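Local coordinates for nitrogenase iron-molybdenum cofactor biosynthesis protein NifB (Methanothermobacter thermautotrophicus, PDB 7JMA), which probably carries out the radical SAM-dependent carbide insertion that fuses two [4Fe-4S] clusters into the [8Fe-9S-C] precursor of the nitrogenase iron-molybdenum cofactor, at residues Met116-Leu121 / Asn136-Thr141; Val145-Gly150 / Glu168-Leu173; Val30-Ala35 / Lys70-Val75; Cys38-Lys43 / Ser155-Lys160. One frame throughout, in Å; residues are numbered along the deposited sequence.

Interaction 1 (Met116-Leu121 / Asn136-Thr141)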
loop_
_atom_site.group_PDB
_atom_site.type_symbol
_atom_site.label_atom_id
_atom_site.label_comp_id
_atom_site.label_asym_id
_atom_site.label_seq_id
_atom_site.Cartn_x
_atom_site.Cartn_y
_atom_site.Cartn_z
ATOM N N MET A 116 5.540 5.869 1.164
ATOM C CA MET A 116 4.116 6.029 0.957
ATOM C C MET A 116 3.480 4.652 0.857
ATOM O O MET A 116 4.145 3.652 0.582
ATOM C CB MET A 116 3.831 6.871 -0.287
ATOM C CG MET A 116 4.174 6.235 -1.593
ATOM S SD MET A 116 3.210 7.053 -2.902
ATOM C CE MET A 116 3.986 8.659 -2.923
ATOM N N SER A 117 2.178 4.617 1.100
ATOM C CA SER A 117 1.408 3.396 0.955
ATOM C C SER A 117 0.376 3.627 -0.129
ATOM O O SER A 117 -0.107 4.749 -0.307
ATOM C CB SER A 117 0.725 2.979 2.272
ATOM O OG SER A 117 1.668 2.887 3.328
ATOM N N THR A 118 0.059 2.559 -0.864
ATOM C CA THR A 118 -0.905 2.676 -1.950
ATOM C C THR A 118 -1.531 1.308 -2.204
ATOM O O THR A 118 -0.943 0.273 -1.881
ATOM C CB THR A 118 -0.221 3.213 -3.211
ATOM O OG1 THR A 118 -1.157 3.246 -4.285
ATOM C CG2 THR A 118 0.940 2.278 -3.625
ATOM N N ASN A 119 -2.739 1.312 -2.788
ATOM C CA ASN A 119 -3.244 0.058 -3.327
ATOM C C ASN A 119 -2.532 -0.349 -4.627
ATOM O O ASN A 119 -2.746 -1.467 -5.113
ATOM C CB ASN A 119 -4.764 0.153 -3.513
ATOM C CG ASN A 119 -5.176 1.307 -4.401
ATOM O OD1 ASN A 119 -4.630 1.476 -5.491
ATOM N ND2 ASN A 119 -6.209 2.070 -3.973
ATOM N N GLY A 120 -1.706 0.524 -5.206
ATOM C CA GLY A 120 -0.976 0.188 -6.418
ATOM C C GLY A 120 -1.699 0.399 -7.737
ATOM O O GLY A 120 -1.083 0.220 -8.797
ATOM N N LEU A 121 -2.982 0.788 -7.726
ATOM C CA LEU A 121 -3.701 0.901 -8.989
ATOM C C LEU A 121 -3.007 1.855 -9.957
ATOM O O LEU A 121 -2.930 1.581 -11.160
ATOM C CB LEU A 121 -5.141 1.372 -8.740
ATOM C CG LEU A 121 -5.986 1.476 -10.010
ATOM C CD1 LEU A 121 -6.226 0.127 -10.698
ATOM C CD2 LEU A 121 -7.347 2.117 -9.641
ATOM N N ASN A 136 11.669 6.419 -1.174
ATOM C CA ASN A 136 12.586 5.315 -0.900
ATOM C C ASN A 136 11.880 3.987 -0.702
ATOM O O ASN A 136 12.441 2.942 -1.035
ATOM C CB ASN A 136 13.400 5.609 0.359
ATOM C CG ASN A 136 14.121 6.908 0.279
ATOM O OD1 ASN A 136 13.802 7.840 1.002
ATOM N ND2 ASN A 136 15.133 6.977 -0.596
ATOM N N THR A 137 10.676 4.008 -0.139
ATOM C CA THR A 137 9.938 2.800 0.193
ATOM C C THR A 137 8.470 3.010 -0.129
ATOM O O THR A 137 7.925 4.078 0.140
ATOM C CB THR A 137 10.097 2.461 1.683
ATOM O OG1 THR A 137 11.493 2.381 2.012
ATOM C CG2 THR A 137 9.403 1.133 2.020
ATOM N N VAL A 138 7.840 1.998 -0.723
ATOM C CA VAL A 138 6.409 2.022 -0.981
ATOM C C VAL A 138 5.817 0.738 -0.430
ATOM O O VAL A 138 6.369 -0.350 -0.654
ATOM C CB VAL A 138 6.087 2.159 -2.479
ATOM C CG1 VAL A 138 4.559 2.030 -2.704
ATOM C CG2 VAL A 138 6.609 3.469 -3.039
ATOM N N THR A 139 4.717 0.873 0.297
ATOM C CA THR A 139 3.952 -0.255 0.801
ATOM C C THR A 139 2.729 -0.419 -0.093
ATOM O O THR A 139 1.949 0.524 -0.255
ATOM C CB THR A 139 3.559 -0.035 2.257
ATOM O OG1 THR A 139 4.743 0.135 3.043
ATOM C CG2 THR A 139 2.776 -1.221 2.789
ATOM N N VAL A 140 2.584 -1.599 -0.693
ATOM C CA VAL A 140 1.492 -1.905 -1.619
ATOM C C VAL A 140 0.593 -2.934 -0.951
ATOM O O VAL A 140 1.082 -3.940 -0.431
ATOM C CB VAL A 140 2.031 -2.444 -2.958
ATOM C CG1 VAL A 140 0.856 -2.683 -3.927
ATOM C CG2 VAL A 140 3.059 -1.480 -3.576
ATOM N N THR A 141 -0.721 -2.686 -0.931
ATOM C CA THR A 141 -1.633 -3.614 -0.287
ATOM C C THR A 141 -2.131 -4.595 -1.339
ATOM O O THR A 141 -2.820 -4.201 -2.290
ATOM C CB THR A 141 -2.777 -2.859 0.381
ATOM O OG1 THR A 141 -2.219 -2.063 1.439
ATOM C CG2 THR A 141 -3.783 -3.845 0.985
HETATM O O HOH W 1 6.033 2.568 3.120
#
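M116-T118 and V138-V140 are neighbouring parallel strands of the central sheet of the radical SAM core, paired M116 with V138, S117 with T139 and T118 with V140. Four backbone bonds join them: M116 N gives to T137 O, T139 N to M116 O at 2.9 Å, T118 N to T139 O at 2.8 Å and T141 N to T118 O. On one face M116, T118, V138 and V140 are buried. M116 and V138 lie side by side, CG to CG2 4.0 Å. T118 CG2 sits between its own backbone N and carbonyl carbon (chi1 of OG1 177°) and meets V138 CG1 at 3.7 Å. The same rotation puts T118 OG1 where it accepts from G120 N at 2.9 Å, an ST turn, while D91 OD2 also bonds it. A valine at T118 would probably leave G120 N and D91 without their hydroxyl mate and the turn less firmly set. On the other face S117 OG rests 3.6 Å from T139 CB, and a water bonded to T139 OG1 reaches M116 O weakly. Beyond the strand N119 OD1 takes L121 N at 2.9 Å in an Asx turn. With helix 123-132 between them, the strands form the beta-alpha-beta unit from which radical SAM barrels are built.

Interaction 2 (Val145-Gly150 / Glu168-Leu173); sequences VDPEIG and EAFEVL
The F170 ring takes G150 CA over one face, 3.5 Å from the ring centroid and 14° off its normal, a CH-pi contact. At the ring's edge, near its plane, V145 CA stands 4.0 Å from CZ. P147 comes in obliquely, its CA 3.5 Å from F170 CE2 and its CB 4.0 Å from CD2, so the proline touches with backbone and ring carbons together. F170 CG is anti to the backbone N (chi1 172°), which carries the ring out from helix 166-186 against the loop residue V145, P147 at the start of helix 147-150 and G150 at its end. The lack of a side chain at G150 permits this close approach of the backbone to the ring, since a beta carbon there would clash with F170 CD1. An alanine at F170 would probably open a gap beneath G150 and P147 and free the short helix to shift. That helix is capped by D146, whose OD2 accepts from E148 N at 3.1 Å, met from well above the carboxylate plane; D146 O takes both I149 N and G150 N. Beside P147, E171, extended beyond CG, brings OE2 to 4.1 Å from P147 CB, but the polar partner of this carboxylate is R167, in a salt bridge. V145 N is bonded to H205 NE2. F170 also touches Y154 of strand 154-159, while its neighbour A169 packs on V157 of that strand and on Y164 of strand 162-165; the single turn of helix 147-150 thus rests on helix 166-186 beside the small antiparallel sheet.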
loop_
_atom_site.group_PDB
_atom_site.type_symbol
_atom_site.label_atom_id
_atom_site.label_comp_id
_atom_site.label_asym_id
_atom_site.label_seq_id
_atom_site.Cartn_x
_atom_site.Cartn_y
_atom_site.Cartn_z
ATOM N N VAL A 145 -4.182 -12.658 -5.486
ATOM C CA VAL A 145 -3.694 -12.730 -6.855
ATOM C C VAL A 145 -4.534 -13.656 -7.719
ATOM O O VAL A 145 -4.254 -13.798 -8.913
ATOM C CB VAL A 145 -2.209 -13.145 -6.893
ATOM C CG1 VAL A 145 -1.411 -12.108 -6.131
ATOM C CG2 VAL A 145 -2.012 -14.531 -6.292
ATOM N N ASP A 146 -5.565 -14.272 -7.157
ATOM C CA ASP A 146 -6.453 -15.169 -7.877
ATOM C C ASP A 146 -7.812 -14.494 -7.987
ATOM O O ASP A 146 -8.402 -14.149 -6.952
ATOM C CB ASP A 146 -6.540 -16.499 -7.133
ATOM C CG ASP A 146 -7.780 -17.306 -7.467
ATOM O OD1 ASP A 146 -8.192 -18.085 -6.585
ATOM O OD2 ASP A 146 -8.326 -17.200 -8.588
ATOM N N PRO A 147 -8.330 -14.267 -9.197
ATOM C CA PRO A 147 -9.542 -13.435 -9.331
ATOM C C PRO A 147 -10.778 -14.023 -8.679
ATOM O O PRO A 147 -11.698 -13.269 -8.339
ATOM C CB PRO A 147 -9.722 -13.309 -10.852
ATOM C CG PRO A 147 -8.414 -13.718 -11.448
ATOM C CD PRO A 147 -7.800 -14.696 -10.501
ATOM N N GLU A 148 -10.851 -15.341 -8.503
ATOM C CA GLU A 148 -12.010 -15.890 -7.806
ATOM C C GLU A 148 -12.016 -15.493 -6.337
ATOM O O GLU A 148 -13.082 -15.472 -5.715
ATOM C CB GLU A 148 -12.057 -17.411 -7.946
ATOM C CG GLU A 148 -11.121 -18.138 -7.015
ATOM C CD GLU A 148 -11.384 -19.630 -6.946
ATOM O OE1 GLU A 148 -12.019 -20.171 -7.877
ATOM O OE2 GLU A 148 -10.936 -20.264 -5.965
ATOM N N ILE A 149 -10.854 -15.163 -5.778
ATOM C CA ILE A 149 -10.778 -14.635 -4.424
ATOM C C ILE A 149 -10.846 -13.114 -4.425
ATOM O O ILE A 149 -11.533 -12.518 -3.589
ATOM C CB ILE A 149 -9.491 -15.139 -3.738
ATOM C CG1 ILE A 149 -9.552 -16.655 -3.539
ATOM C CG2 ILE A 149 -9.257 -14.394 -2.420
ATOM C CD1 ILE A 149 -8.270 -17.263 -3.017
ATOM N N GLY A 150 -10.142 -12.471 -5.366
ATOM C CA GLY A 150 -10.100 -11.019 -5.392
ATOM C C GLY A 150 -11.440 -10.377 -5.690
ATOM O O GLY A 150 -11.738 -9.290 -5.185
ATOM N N GLU A 168 -13.888 -7.905 -13.054
ATOM C CA GLU A 168 -13.088 -7.008 -13.885
ATOM C C GLU A 168 -12.391 -5.948 -13.044
ATOM O O GLU A 168 -11.258 -5.558 -13.343
ATOM C CB GLU A 168 -13.954 -6.348 -14.953
ATOM C CG GLU A 168 -13.141 -5.540 -15.954
ATOM C CD GLU A 168 -13.945 -5.104 -17.167
ATOM O OE1 GLU A 168 -13.437 -5.263 -18.300
ATOM O OE2 GLU A 168 -15.075 -4.596 -16.991
ATOM N N ALA A 169 -13.056 -5.457 -11.994
ATOM C CA ALA A 169 -12.400 -4.503 -11.102
ATOM C C ALA A 169 -11.128 -5.100 -10.495
ATOM O O ALA A 169 -10.058 -4.480 -10.532
ATOM C CB ALA A 169 -13.368 -4.048 -10.003
ATOM N N PHE A 170 -11.224 -6.302 -9.924
ATOM C CA PHE A 170 -10.033 -6.909 -9.339
ATOM C C PHE A 170 -8.961 -7.176 -10.390
ATOM O O PHE A 170 -7.758 -7.024 -10.121
ATOM C CB PHE A 170 -10.363 -8.214 -8.620
ATOM C CG PHE A 170 -9.130 -8.942 -8.181
ATOM C CD1 PHE A 170 -8.410 -8.490 -7.086
ATOM C CD2 PHE A 170 -8.641 -10.019 -8.912
ATOM C CE1 PHE A 170 -7.237 -9.141 -6.689
ATOM C CE2 PHE A 170 -7.479 -10.664 -8.521
ATOM C CZ PHE A 170 -6.778 -10.220 -7.409
ATOM N N GLU A 171 -9.362 -7.630 -11.577
ATOM C CA GLU A 171 -8.362 -7.958 -12.586
ATOM C C GLU A 171 -7.566 -6.722 -12.992
ATOM O O GLU A 171 -6.348 -6.796 -13.202
ATOM C CB GLU A 171 -9.037 -8.607 -13.792
ATOM C CG GLU A 171 -9.527 -10.018 -13.486
ATOM C CD GLU A 171 -10.351 -10.621 -14.604
ATOM O OE1 GLU A 171 -10.887 -9.858 -15.442
ATOM O OE2 GLU A 171 -10.456 -11.867 -14.643
ATOM N N VAL A 172 -8.238 -5.573 -13.083
ATOM C CA VAL A 172 -7.560 -4.316 -13.384
ATOM C C VAL A 172 -6.644 -3.913 -12.230
ATOM O O VAL A 172 -5.466 -3.579 -12.439
ATOM C CB VAL A 172 -8.602 -3.218 -13.685
ATOM C CG1 VAL A 172 -7.926 -1.844 -13.784
ATOM C CG2 VAL A 172 -9.374 -3.541 -14.956
ATOM N N LEU A 173 -7.162 -3.948 -10.995
ATOM C CA LEU A 173 -6.340 -3.611 -9.833
ATOM C C LEU A 173 -5.139 -4.545 -9.741
ATOM O O LEU A 173 -3.999 -4.100 -9.551
ATOM C CB LEU A 173 -7.163 -3.688 -8.554
ATOM C CG LEU A 173 -6.373 -3.508 -7.260
ATOM C CD1 LEU A 173 -5.643 -2.145 -7.204
ATOM C CD2 LEU A 173 -7.263 -3.691 -6.052
#

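Interaction 3 (Val30-Ala35 / Lys70-Val75)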
loop_
_atom_site.group_PDB
_atom_site.type_symbol
_atom_site.label_atom_id
_atom_site.label_comp_id
_atom_site.label_asym_id
_atom_site.label_seq_id
_atom_site.Cartn_x
_atom_site.Cartn_y
_atom_site.Cartn_z
ATOM N N VAL A 30 6.751 10.488 10.638
ATOM C CA VAL A 30 5.631 11.414 10.501
ATOM C C VAL A 30 4.853 11.066 9.241
ATOM O O VAL A 30 5.422 11.045 8.144
ATOM C CB VAL A 30 6.104 12.874 10.434
ATOM C CG1 VAL A 30 4.921 13.814 10.599
ATOM C CG2 VAL A 30 7.138 13.131 11.499
ATOM N N HIS A 31 3.553 10.836 9.387
ATOM C CA HIS A 31 2.657 10.684 8.249
ATOM C C HIS A 31 1.742 11.896 8.185
ATOM O O HIS A 31 1.180 12.302 9.205
ATOM C CB HIS A 31 1.840 9.394 8.355
ATOM C CG HIS A 31 2.635 8.158 8.065
ATOM N ND1 HIS A 31 3.432 7.546 9.010
ATOM C CD2 HIS A 31 2.765 7.427 6.932
ATOM C CE1 HIS A 31 4.013 6.489 8.473
ATOM N NE2 HIS A 31 3.624 6.394 7.214
ATOM N N VAL A 32 1.613 12.486 7.007
ATOM C CA VAL A 32 0.795 13.684 6.812
ATOM C C VAL A 32 -0.478 13.293 6.072
ATOM O O VAL A 32 -0.400 12.571 5.072
ATOM C CB VAL A 32 1.554 14.781 6.047
ATOM C CG1 VAL A 32 2.707 15.301 6.913
ATOM C CG2 VAL A 32 2.072 14.267 4.722
ATOM N N PRO A 33 -1.675 13.763 6.526
ATOM C CA PRO A 33 -2.937 13.396 5.861
ATOM C C PRO A 33 -3.305 14.347 4.734
ATOM O O PRO A 33 -4.073 15.293 4.933
ATOM C CB PRO A 33 -3.961 13.474 7.000
ATOM C CG PRO A 33 -3.445 14.591 7.872
ATOM C CD PRO A 33 -1.904 14.556 7.747
ATOM N N ILE A 34 -2.777 14.102 3.540
ATOM C CA ILE A 34 -2.941 15.018 2.421
ATOM C C ILE A 34 -3.582 14.346 1.218
ATOM O O ILE A 34 -3.646 14.947 0.142
ATOM C CB ILE A 34 -1.594 15.640 2.016
ATOM C CG1 ILE A 34 -0.655 14.522 1.584
ATOM C CG2 ILE A 34 -1.005 16.443 3.167
ATOM C CD1 ILE A 34 0.652 15.010 1.050
ATOM N N ALA A 35 -4.036 13.097 1.358
ATOM C CA ALA A 35 -4.468 12.301 0.203
ATOM C C ALA A 35 -5.882 11.789 0.453
ATOM O O ALA A 35 -6.087 10.611 0.759
ATOM C CB ALA A 35 -3.481 11.157 -0.069
ATOM N N LYS A 70 5.056 22.508 6.802
ATOM C CA LYS A 70 5.227 23.260 8.043
ATOM C C LYS A 70 5.055 22.357 9.255
ATOM O O LYS A 70 5.766 22.504 10.256
ATOM C CB LYS A 70 4.235 24.421 8.092
ATOM N N HIS A 71 4.114 21.415 9.178
ATOM C CA HIS A 71 3.940 20.436 10.245
ATOM C C HIS A 71 5.213 19.619 10.459
ATOM O O HIS A 71 5.666 19.449 11.597
ATOM C CB HIS A 71 2.748 19.528 9.919
ATOM C CG HIS A 71 2.529 18.427 10.911
ATOM N ND1 HIS A 71 2.052 18.655 12.185
ATOM C CD2 HIS A 71 2.715 17.088 10.812
ATOM C CE1 HIS A 71 1.957 17.504 12.830
ATOM N NE2 HIS A 71 2.355 16.538 12.020
ATOM N N VAL A 72 5.806 19.104 9.373
ATOM C CA VAL A 72 7.015 18.294 9.518
ATOM C C VAL A 72 8.138 19.111 10.150
ATOM O O VAL A 72 8.850 18.632 11.041
ATOM C CB VAL A 72 7.448 17.706 8.163
ATOM C CG1 VAL A 72 8.812 17.055 8.296
ATOM C CG2 VAL A 72 6.433 16.690 7.673
ATOM N N GLU A 73 8.315 20.357 9.702
ATOM C CA GLU A 73 9.395 21.186 10.233
ATOM C C GLU A 73 9.172 21.511 11.705
ATOM O O GLU A 73 10.130 21.579 12.483
ATOM C CB GLU A 73 9.525 22.475 9.419
ATOM N N LYS A 74 7.919 21.724 12.108
ATOM C CA LYS A 74 7.660 21.952 13.524
ATOM C C LYS A 74 7.899 20.679 14.327
ATOM O O LYS A 74 8.498 20.726 15.409
ATOM C CB LYS A 74 6.240 22.485 13.729
ATOM N N VAL A 75 7.475 19.526 13.795
ATOM C CA VAL A 75 7.698 18.262 14.492
ATOM C C VAL A 75 9.188 17.952 14.579
ATOM O O VAL A 75 9.677 17.475 15.611
ATOM C CB VAL A 75 6.920 17.122 13.812
ATOM C CG1 VAL A 75 7.267 15.793 14.458
ATOM C CG2 VAL A 75 5.423 17.369 13.910
#
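V30 and V32, at strand 29-31 on one margin of the parallel sheet in the radical SAM core, pack against H71, V72 and V75 of helix 65-76, a helix-on-sheet contact made by valines and the imidazole of H71. V30 spans one turn of the helix: its CG1, anti to the backbone N (chi1 -168°), lies 4.0 Å from H71 CD2, and its CG2 lies 4.0 Å from V75 CG1. The V30 and V75 side chains slide past each other in opposite directions. V32 crosses V72 at about a right angle, CG1 to CG2 4.0 Å. In the second shell V75 CG2 covers one face of the H71 ring, toward its rim, which would limit how the imidazole can turn; H71 also touches M63. V72 reaches I84 of strand 83-86, V32 rests on V86 of the same strand, on A68 of the helix and on F101 of helix 96-108, and V30 meets I81. The backbone of V30, bonded to V83 and G85, sets the valines at the sheet's margin. Within the helix, V75 N donates to H71 O at 2.8 Å, the turn that places V75 CG2 above the imidazole.

Interaction 4 (Cys38-Lys43 / Ser155-Lys160); sequences CNIHCK and SFVVYK
Strands 40-42 and 156-159 run antiparallel at 162°, joined by V158 N to N39 O (2.8 Å), H41 N to F156 O and S155 N to H41 O (3.0 Å), with I40 and V157 a non-hydrogen-bonded pair. Across that pair the two side chains lie side by side, I40 CG2 to V157 CG2 3.6 Å. H41 and F156 share the other face. H41 CB sits over the F156 ring, 3.8 Å from its centroid and toward the rim, a CH-pi contact; the imidazole itself is slid aside, its plane at 18° to the phenyl with little overlap. H41 CG is anti to the backbone N (chi1 -172°), and this brings ND1 to S155 OG at 2.9 Å, in the plane of the imidazole; either partner could donate. K43 CE touches S155 CB alongside. N39 ND2 gives to a water that in turn donates to V158 O at 2.8 Å, while N39 OD1 is held by N119 ND2. C38 and C42, with C45, form the CX3CX2C signature of radical SAM enzymes and bind a [4Fe-4S] cluster in another structure of this protein; the pairing is consistent with a defined backbone between C38 and C42. Strand 154-159 is the middle of three, with 162-165 on its far side from 40-42; helix 166-186 packs on the face of I40 and V157 through L173 and A169.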
loop_
_atom_site.group_PDB
_atom_site.type_symbol
_atom_site.label_atom_id
_atom_site.label_comp_id
_atom_site.label_asym_id
_atom_site.label_seq_id
_atom_site.Cartn_x
_atom_site.Cartn_y
_atom_site.Cartn_z
ATOM N N CYS A 38 -9.738 8.216 -2.596
ATOM C CA CYS A 38 -9.328 6.853 -2.892
ATOM C C CYS A 38 -9.955 6.469 -4.229
ATOM O O CYS A 38 -10.986 7.028 -4.627
ATOM C CB CYS A 38 -9.713 5.884 -1.762
ATOM S SG CYS A 38 -9.036 4.215 -1.940
ATOM N N ASN A 39 -9.306 5.549 -4.944
ATOM C CA ASN A 39 -9.754 5.167 -6.280
ATOM C C ASN A 39 -10.308 3.746 -6.348
ATOM O O ASN A 39 -10.607 3.255 -7.441
ATOM C CB ASN A 39 -8.628 5.346 -7.304
ATOM C CG ASN A 39 -7.310 4.763 -6.838
ATOM O OD1 ASN A 39 -7.239 4.116 -5.790
ATOM N ND2 ASN A 39 -6.252 4.974 -7.633
ATOM N N ILE A 40 -10.443 3.064 -5.220
ATOM C CA ILE A 40 -11.035 1.731 -5.200
ATOM C C ILE A 40 -11.964 1.673 -4.001
ATOM O O ILE A 40 -11.850 2.460 -3.062
ATOM C CB ILE A 40 -9.992 0.594 -5.111
ATOM C CG1 ILE A 40 -9.397 0.528 -3.700
ATOM C CG2 ILE A 40 -8.912 0.745 -6.218
ATOM C CD1 ILE A 40 -8.320 -0.582 -3.536
ATOM N N HIS A 41 -12.893 0.727 -4.030
ATOM C CA HIS A 41 -13.634 0.408 -2.821
ATOM C C HIS A 41 -13.351 -1.033 -2.445
ATOM O O HIS A 41 -13.818 -1.965 -3.114
ATOM C CB HIS A 41 -15.137 0.642 -2.949
ATOM C CG HIS A 41 -15.831 0.491 -1.633
ATOM N ND1 HIS A 41 -16.559 -0.631 -1.301
ATOM C CD2 HIS A 41 -15.801 1.264 -0.522
ATOM C CE1 HIS A 41 -16.982 -0.524 -0.053
ATOM N NE2 HIS A 41 -16.538 0.619 0.442
ATOM N N CYS A 42 -12.543 -1.200 -1.401
ATOM C CA CYS A 42 -12.305 -2.479 -0.763
ATOM C C CYS A 42 -13.338 -2.695 0.337
ATOM O O CYS A 42 -13.657 -1.776 1.097
ATOM C CB CYS A 42 -10.889 -2.521 -0.178
ATOM S SG CYS A 42 -10.379 -4.131 0.469
ATOM N N LYS A 43 -13.887 -3.907 0.392
ATOM C CA LYS A 43 -14.891 -4.221 1.405
ATOM C C LYS A 43 -14.310 -4.372 2.807
ATOM O O LYS A 43 -15.078 -4.394 3.772
ATOM C CB LYS A 43 -15.623 -5.505 1.021
ATOM C CG LYS A 43 -16.158 -5.484 -0.407
ATOM C CD LYS A 43 -16.995 -6.718 -0.692
ATOM C CE LYS A 43 -17.761 -6.569 -1.984
ATOM N NZ LYS A 43 -18.461 -7.832 -2.345
ATOM N N SER A 155 -15.226 -4.180 -4.472
ATOM C CA SER A 155 -16.524 -4.013 -5.117
ATOM C C SER A 155 -16.417 -3.214 -6.411
ATOM O O SER A 155 -17.064 -3.565 -7.403
ATOM C CB SER A 155 -17.528 -3.371 -4.157
ATOM O OG SER A 155 -17.061 -2.126 -3.694
ATOM N N PHE A 156 -15.599 -2.163 -6.443
ATOM C CA PHE A 156 -15.370 -1.463 -7.699
ATOM C C PHE A 156 -14.024 -0.750 -7.659
ATOM O O PHE A 156 -13.402 -0.573 -6.605
ATOM C CB PHE A 156 -16.520 -0.484 -8.027
ATOM C CG PHE A 156 -16.643 0.687 -7.082
ATOM C CD1 PHE A 156 -17.531 0.637 -6.020
ATOM C CD2 PHE A 156 -15.890 1.851 -7.275
ATOM C CE1 PHE A 156 -17.682 1.719 -5.158
ATOM C CE2 PHE A 156 -16.022 2.926 -6.406
ATOM C CZ PHE A 156 -16.928 2.854 -5.349
ATOM N N VAL A 157 -13.597 -0.326 -8.841
ATOM C CA VAL A 157 -12.325 0.338 -9.058
ATOM C C VAL A 157 -12.556 1.451 -10.064
ATOM O O VAL A 157 -13.322 1.283 -11.018
ATOM C CB VAL A 157 -11.280 -0.688 -9.546
ATOM C CG1 VAL A 157 -10.201 -0.043 -10.353
ATOM C CG2 VAL A 157 -10.735 -1.477 -8.345
ATOM N N VAL A 158 -11.951 2.611 -9.821
ATOM C CA VAL A 158 -12.071 3.752 -10.720
ATOM C C VAL A 158 -10.699 3.976 -11.326
ATOM O O VAL A 158 -9.745 4.291 -10.611
ATOM C CB VAL A 158 -12.554 5.013 -9.989
ATOM C CG1 VAL A 158 -12.742 6.158 -10.994
ATOM C CG2 VAL A 158 -13.862 4.696 -9.266
ATOM N N TYR A 159 -10.600 3.803 -12.642
ATOM C CA TYR A 159 -9.306 3.874 -13.318
ATOM C C TYR A 159 -9.506 4.569 -14.652
ATOM O O TYR A 159 -10.348 4.145 -15.448
ATOM C CB TYR A 159 -8.712 2.472 -13.504
ATOM C CG TYR A 159 -7.333 2.486 -14.138
ATOM C CD1 TYR A 159 -7.087 1.807 -15.325
ATOM C CD2 TYR A 159 -6.293 3.182 -13.555
ATOM C CE1 TYR A 159 -5.827 1.823 -15.917
ATOM C CE2 TYR A 159 -5.022 3.199 -14.131
ATOM C CZ TYR A 159 -4.806 2.523 -15.322
ATOM O OH TYR A 159 -3.555 2.550 -15.909
ATOM N N LYS A 160 -8.755 5.648 -14.874
ATOM C CA LYS A 160 -8.904 6.476 -16.064
ATOM C C LYS A 160 -10.377 6.830 -16.283
ATOM O O LYS A 160 -10.916 6.716 -17.384
ATOM C CB LYS A 160 -8.286 5.786 -17.278
ATOM C CG LYS A 160 -6.874 5.309 -16.969
ATOM C CD LYS A 160 -5.948 5.480 -18.148
ATOM C CE LYS A 160 -4.476 5.340 -17.752
ATOM N NZ LYS A 160 -3.681 4.990 -18.965
HETATM O O HOH W 2 -7.371 5.739 -10.458
#

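Overall arrangement
Interaction 1 lies near the centre of the chain, in the middle of the six-stranded parallel sheet, and interaction 3 at that sheet's 29-31 margin, with centres about 18 Å apart and no touch. Interactions 2 and 4, centres about 12 Å apart, gather round helix 166-186 and the small antiparallel sheet. Interaction 1 meets both: N119 reaches N39 and I40, and L121 packs on V157 and V172. Interactions 2 and 3 are farthest apart, at about 34 Å between centres. Along the chain interaction 1 is nested inside the loop closed by interaction 4, whose segments alternate with those of 2 and of 3. Segment 38-43 thus lies between the loop that follows strand 113-118 and strand 154-159 of the small sheet.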